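Local coordinates for glycerol uptake operon antiterminator regulatory protein (PDB 3KTS), which probably regulates glycerol uptake genes by transcription antitermination in response to glycerol 3-phosphate, at residues A[123-137]-A[145-159]. Residues are numbered along the deposited sequence; the frame is centred on the assembly and turned at random.
Sequences IQKVQPDCIELLPGI and MTQKLHIPVIAGGLI
Ile131 and Val153 pair across two neighbouring parallel strands, 130-134 and 153-156, whose short axes come within 4.4 Å at an angle of 26°. Ile131 N donates to Pro152 O at 3.0 Å, and Ile131 O in turn accepts from Ile154 N. Leu133 does the same around Ala155: its N bonds to Ile154 O at 2.8 Å, nearly straight (169° at the hydrogen), and its O accepts from Gly156 N. Bonding to the residues on either side of the paired one is the parallel pattern. Past the strands, a fifth bond, Gly136 N to Gly157 O, arrives on a carbonyl lone pair and joins the two loops just beyond a cis-Pro135. Gly157 has a positive phi, and at its backbone angles a beta carbon would be jammed against the carbonyl oxygen of Gly156, so the conformation by itself calls for glycine.

Ile131, Leu133, Val153 and Ala155 share the outer, helix-facing side of the sheet. There Ile131 CG1 touches Val153 CG1 at 3.7 Å, while the folded Met145 side chain brings CG to within 3.8 Å of Leu133 CD2. Before the strands, Ile151 lays CG2 against Cys130 CA (3.7 Å); its CG1, anti to the carbonyl carbon (chi1 -63°), carries CD1 to Ile123 CG2 at 3.9 Å, the two side chains running past each other in opposite directions. On the barrel-interior side, Cys130 SG meets Ile154 CG1 at 3.7 Å, and Glu132 is held by a salt bridge to Arg107 and a hydrogen bond to Thr177.

Leu158 N hydrogen-bonds O3P of an unidentified ligand, probably from the crystallisation liquor, at the C-terminal end of the strands, where TIM barrels commonly hold their ligands; the atom name only hints at a phosphate. The whole is one beta-alpha-beta unit of a TIM barrel, crossing over through helix 139-149, with strand 103-109 beside 130-134, strand 173-178 beside 153-156, and helix 162-169 packed on Ala155 and Ile159.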
loop_
_atom_site.group_PDB
_atom_site.type_symbol
_atom_site.label_atom_id
_atom_site.label_comp_id
_atom_site.label_asym_id
_atom_site.label_seq_id
_atom_site.Cartn_x
_atom_site.Cartn_y
_atom_site.Cartn_z
ATOM N N ILE A 123 9.047 -6.121 11.008
ATOM C CA ILE A 123 9.742 -5.444 9.909
ATOM C C ILE A 123 11.197 -5.907 9.832
ATOM O O ILE A 123 11.709 -6.191 8.745
ATOM C CB ILE A 123 9.671 -3.903 10.076
ATOM C CG1 ILE A 123 8.267 -3.400 9.738
ATOM C CG2 ILE A 123 10.683 -3.194 9.185
ATOM C CD1 ILE A 123 7.971 -2.024 10.290
ATOM N N GLN A 124 11.836 -6.006 10.998
ATOM C CA GLN A 124 13.215 -6.461 11.110
ATOM C C GLN A 124 13.375 -7.882 10.591
ATOM O O GLN A 124 14.351 -8.185 9.903
ATOM C CB GLN A 124 13.687 -6.387 12.568
ATOM C CG GLN A 124 15.206 -6.357 12.737
ATOM C CD GLN A 124 15.837 -5.082 12.187
ATOM O OE1 GLN A 124 15.292 -3.985 12.341
ATOM N NE2 GLN A 124 16.994 -5.224 11.545
ATOM N N LYS A 125 12.403 -8.733 10.918
ATOM C CA LYS A 125 12.420 -10.140 10.525
ATOM C C LYS A 125 12.180 -10.343 9.022
ATOM O O LYS A 125 12.979 -10.994 8.352
ATOM C CB LYS A 125 11.416 -10.953 11.365
ATOM C CG LYS A 125 11.037 -12.323 10.772
ATOM C CD LYS A 125 10.232 -13.192 11.727
ATOM C CE LYS A 125 11.144 -13.981 12.663
ATOM N NZ LYS A 125 10.405 -15.017 13.442
ATOM N N VAL A 126 11.100 -9.777 8.493
ATOM C CA VAL A 126 10.666 -10.137 7.137
ATOM C C VAL A 126 11.272 -9.263 6.036
ATOM O O VAL A 126 11.214 -9.621 4.856
ATOM C CB VAL A 126 9.122 -10.201 7.006
ATOM C CG1 VAL A 126 8.523 -11.109 8.090
ATOM C CG2 VAL A 126 8.515 -8.808 7.061
ATOM N N GLN A 127 11.861 -8.142 6.442
ATOM C CA GLN A 127 12.521 -7.192 5.547
ATOM C C GLN A 127 11.651 -6.793 4.355
ATOM O O GLN A 127 11.941 -7.171 3.220
ATOM C CB GLN A 127 13.890 -7.721 5.084
ATOM C CG GLN A 127 14.967 -7.693 6.147
ATOM C CD GLN A 127 15.230 -6.293 6.663
ATOM O OE1 GLN A 127 15.449 -5.361 5.883
ATOM N NE2 GLN A 127 15.203 -6.134 7.983
ATOM N N PRO A 128 10.585 -6.017 4.606
ATOM C CA PRO A 128 9.699 -5.710 3.504
ATOM C C PRO A 128 10.340 -4.712 2.564
ATOM O O PRO A 128 11.245 -3.979 2.961
ATOM C CB PRO A 128 8.496 -5.082 4.198
ATOM C CG PRO A 128 9.046 -4.463 5.413
ATOM C CD PRO A 128 10.156 -5.361 5.857
ATOM N N ASP A 129 9.870 -4.695 1.323
ATOM C CA ASP A 129 10.345 -3.742 0.331
ATOM C C ASP A 129 9.924 -2.332 0.704
ATOM O O ASP A 129 10.587 -1.364 0.342
ATOM C CB ASP A 129 9.798 -4.091 -1.056
ATOM C CG ASP A 129 10.286 -5.441 -1.565
ATOM O OD1 ASP A 129 11.474 -5.779 -1.347
ATOM O OD2 ASP A 129 9.479 -6.162 -2.194
ATOM N N CYS A 130 8.825 -2.233 1.445
ATOM C CA CYS A 130 8.227 -0.955 1.804
ATOM C C CYS A 130 7.347 -1.127 3.047
ATOM O O CYS A 130 6.982 -2.243 3.382
ATOM C CB CYS A 130 7.394 -0.459 0.624
ATOM S SG CYS A 130 6.848 1.232 0.724
ATOM N N ILE A 131 7.017 -0.039 3.736
ATOM C CA ILE A 131 6.029 -0.104 4.827
ATOM C C ILE A 131 4.962 0.978 4.751
ATOM O O ILE A 131 5.275 2.149 4.618
ATOM C CB ILE A 131 6.668 -0.114 6.247
ATOM C CG1 ILE A 131 7.951 0.706 6.281
ATOM C CG2 ILE A 131 6.974 -1.533 6.670
ATOM C CD1 ILE A 131 8.748 0.597 7.581
ATOM N N GLU A 132 3.698 0.579 4.819
ATOM C CA GLU A 132 2.606 1.550 4.923
ATOM C C GLU A 132 2.275 1.775 6.403
ATOM O O GLU A 132 1.970 0.826 7.125
ATOM C CB GLU A 132 1.371 1.075 4.144
ATOM C CG GLU A 132 0.249 2.092 4.023
ATOM C CD GLU A 132 -0.987 1.542 3.301
ATOM O OE1 GLU A 132 -1.570 0.527 3.759
ATOM O OE2 GLU A 132 -1.383 2.139 2.274
ATOM N N LEU A 133 2.356 3.025 6.851
ATOM C CA LEU A 133 1.966 3.387 8.219
ATOM C C LEU A 133 0.596 4.046 8.257
ATOM O O LEU A 133 0.289 4.916 7.437
ATOM C CB LEU A 133 2.998 4.312 8.866
ATOM C CG LEU A 133 4.090 3.679 9.738
ATOM C CD1 LEU A 133 5.085 2.838 8.932
ATOM C CD2 LEU A 133 4.817 4.762 10.534
ATOM N N LEU A 134 -0.226 3.612 9.209
ATOM C CA LEU A 134 -1.552 4.190 9.436
ATOM C C LEU A 134 -1.729 4.528 10.919
ATOM O O LEU A 134 -1.286 3.766 11.774
ATOM C CB LEU A 134 -2.655 3.243 8.961
ATOM C CG LEU A 134 -2.612 2.826 7.488
ATOM C CD1 LEU A 134 -1.903 1.505 7.361
ATOM C CD2 LEU A 134 -3.996 2.733 6.875
ATOM N N PRO A 135 -2.352 5.680 11.235
ATOM C CA PRO A 135 -2.845 6.709 10.328
ATOM C C PRO A 135 -1.721 7.574 9.784
ATOM O O PRO A 135 -0.610 7.560 10.320
ATOM C CB PRO A 135 -3.758 7.547 11.218
ATOM C CG PRO A 135 -3.159 7.434 12.555
ATOM C CD PRO A 135 -2.625 6.030 12.641
ATOM N N GLY A 136 -2.024 8.312 8.721
ATOM C CA GLY A 136 -1.050 9.168 8.060
ATOM C C GLY A 136 -1.045 10.589 8.583
ATOM O O GLY A 136 -0.454 11.477 7.962
ATOM N N ILE A 137 -1.704 10.810 9.719
ATOM C CA ILE A 137 -1.742 12.141 10.327
ATOM C C ILE A 137 -0.914 12.271 11.606
ATOM O O ILE A 137 -1.125 13.200 12.386
ATOM C CB ILE A 137 -3.183 12.656 10.556
ATOM C CG1 ILE A 137 -4.017 11.636 11.339
ATOM C CG2 ILE A 137 -3.828 13.024 9.219
ATOM C CD1 ILE A 137 -5.357 12.171 11.819
ATOM N N MET A 145 10.069 6.499 12.690
ATOM C CA MET A 145 10.148 5.193 12.051
ATOM C C MET A 145 11.192 5.184 10.939
ATOM O O MET A 145 11.957 4.230 10.800
ATOM C CB MET A 145 8.783 4.786 11.492
ATOM C CG MET A 145 8.031 3.786 12.355
ATOM S SD MET A 145 8.108 2.107 11.702
ATOM C CE MET A 145 9.852 1.748 11.899
ATOM N N THR A 146 11.217 6.253 10.150
ATOM C CA THR A 146 12.106 6.334 8.997
ATOM C C THR A 146 13.568 6.368 9.430
ATOM O O THR A 146 14.444 5.852 8.734
ATOM C CB THR A 146 11.806 7.576 8.138
ATOM O OG1 THR A 146 11.477 8.682 8.989
ATOM C CG2 THR A 146 10.642 7.303 7.196
ATOM N N GLN A 147 13.825 6.979 10.582
ATOM C CA GLN A 147 15.188 7.151 11.071
ATOM C C GLN A 147 15.668 5.907 11.811
ATOM O O GLN A 147 16.689 5.937 12.497
ATOM C CB GLN A 147 15.279 8.375 11.985
ATOM C CG GLN A 147 15.542 9.679 11.250
ATOM C CD GLN A 147 15.142 10.896 12.062
ATOM O OE1 GLN A 147 15.452 10.994 13.249
ATOM N NE2 GLN A 147 14.447 11.831 11.424
ATOM N N LYS A 148 14.924 4.815 11.668
ATOM C CA LYS A 148 15.199 3.596 12.420
ATOM C C LYS A 148 16.011 2.608 11.589
ATOM O O LYS A 148 17.098 2.193 11.989
ATOM C CB LYS A 148 13.894 2.946 12.884
ATOM C CG LYS A 148 13.505 3.287 14.314
ATOM C CD LYS A 148 14.254 2.419 15.310
ATOM C CE LYS A 148 15.102 3.261 16.249
ATOM N NZ LYS A 148 15.483 2.511 17.478
ATOM N N LEU A 149 15.474 2.234 10.433
ATOM C CA LEU A 149 16.110 1.238 9.578
ATOM C C LEU A 149 16.564 1.852 8.258
ATOM O O LEU A 149 17.590 1.465 7.703
ATOM C CB LEU A 149 15.157 0.070 9.316
ATOM C CG LEU A 149 14.561 -0.610 10.551
ATOM C CD1 LEU A 149 13.131 -0.149 10.781
ATOM C CD2 LEU A 149 14.627 -2.124 10.414
ATOM N N HIS A 150 15.789 2.812 7.762
ATOM C CA HIS A 150 15.669 3.032 6.325
ATOM C C HIS A 150 15.282 1.747 5.601
ATOM O O HIS A 150 16.105 1.134 4.923
ATOM C CB HIS A 150 16.979 3.582 5.756
ATOM C CG HIS A 150 16.789 4.654 4.729
ATOM N ND1 HIS A 150 16.089 5.814 4.984
ATOM C CD2 HIS A 150 17.205 4.741 3.443
ATOM C CE1 HIS A 150 16.084 6.570 3.900
ATOM N NE2 HIS A 150 16.755 5.942 2.951
ATOM N N ILE A 151 14.025 1.346 5.750
ATOM C CA ILE A 151 13.160 1.091 4.604
ATOM C C ILE A 151 12.231 2.272 4.341
ATOM O O ILE A 151 11.826 2.973 5.267
ATOM C CB ILE A 151 12.314 -0.180 4.806
ATOM C CG1 ILE A 151 13.217 -1.409 4.922
ATOM C CG2 ILE A 151 11.322 -0.347 3.665
ATOM C CD1 ILE A 151 12.791 -2.383 5.999
ATOM N N PRO A 152 11.899 2.485 3.072
ATOM C CA PRO A 152 10.945 3.533 2.692
ATOM C C PRO A 152 9.565 3.286 3.290
ATOM O O PRO A 152 9.103 2.145 3.325
ATOM C CB PRO A 152 10.888 3.408 1.168
ATOM C CG PRO A 152 11.210 1.982 0.900
ATOM C CD PRO A 152 12.206 1.581 1.950
ATOM N N VAL A 153 8.917 4.349 3.755
ATOM C CA VAL A 153 7.562 4.247 4.304
ATOM C C VAL A 153 6.524 5.086 3.542
ATOM O O VAL A 153 6.778 6.238 3.192
ATOM C CB VAL A 153 7.486 4.456 5.874
ATOM C CG1 VAL A 153 8.838 4.256 6.532
ATOM C CG2 VAL A 153 6.914 5.810 6.263
ATOM N N ILE A 154 5.379 4.472 3.250
ATOM C CA ILE A 154 4.200 5.183 2.773
ATOM C C ILE A 154 3.402 5.497 4.027
ATOM O O ILE A 154 3.454 4.741 4.996
ATOM C CB ILE A 154 3.321 4.296 1.843
ATOM C CG1 ILE A 154 4.135 3.684 0.702
ATOM C CG2 ILE A 154 2.122 5.074 1.275
ATOM C CD1 ILE A 154 4.284 4.562 -0.509
ATOM N N ALA A 155 2.690 6.618 4.032
ATOM C CA ALA A 155 1.714 6.881 5.083
ATOM C C ALA A 155 0.319 6.928 4.486
ATOM O O ALA A 155 0.129 7.377 3.358
ATOM C CB ALA A 155 2.029 8.164 5.807
ATOM N N GLY A 156 -0.654 6.453 5.247
ATOM C CA GLY A 156 -2.026 6.388 4.784
ATOM C C GLY A 156 -2.986 6.458 5.945
ATOM O O GLY A 156 -2.608 6.199 7.079
ATOM N N GLY A 157 -4.234 6.808 5.663
ATOM C CA GLY A 157 -5.262 6.859 6.692
ATOM C C GLY A 157 -5.494 8.256 7.220
ATOM O O GLY A 157 -4.567 8.907 7.702
ATOM N N LEU A 158 -6.737 8.712 7.090
ATOM C CA LEU A 158 -7.227 9.960 7.686
ATOM C C LEU A 158 -6.645 11.262 7.123
ATOM O O LEU A 158 -6.814 12.324 7.725
ATOM C CB LEU A 158 -7.097 9.930 9.221
ATOM C CG LEU A 158 -7.839 8.814 9.955
ATOM C CD1 LEU A 158 -7.587 8.913 11.452
ATOM C CD2 LEU A 158 -9.333 8.853 9.650
ATOM N N ILE A 159 -5.982 11.190 5.971
ATOM C CA ILE A 159 -5.460 12.406 5.340
ATOM C C ILE A 159 -6.563 13.146 4.584
ATOM O O ILE A 159 -7.015 12.693 3.526
ATOM C CB ILE A 159 -4.260 12.159 4.388
ATOM C CG1 ILE A 159 -3.123 11.403 5.077
ATOM C CG2 ILE A 159 -3.713 13.477 3.914
ATOM C CD1 ILE A 159 -3.091 9.952 4.737
#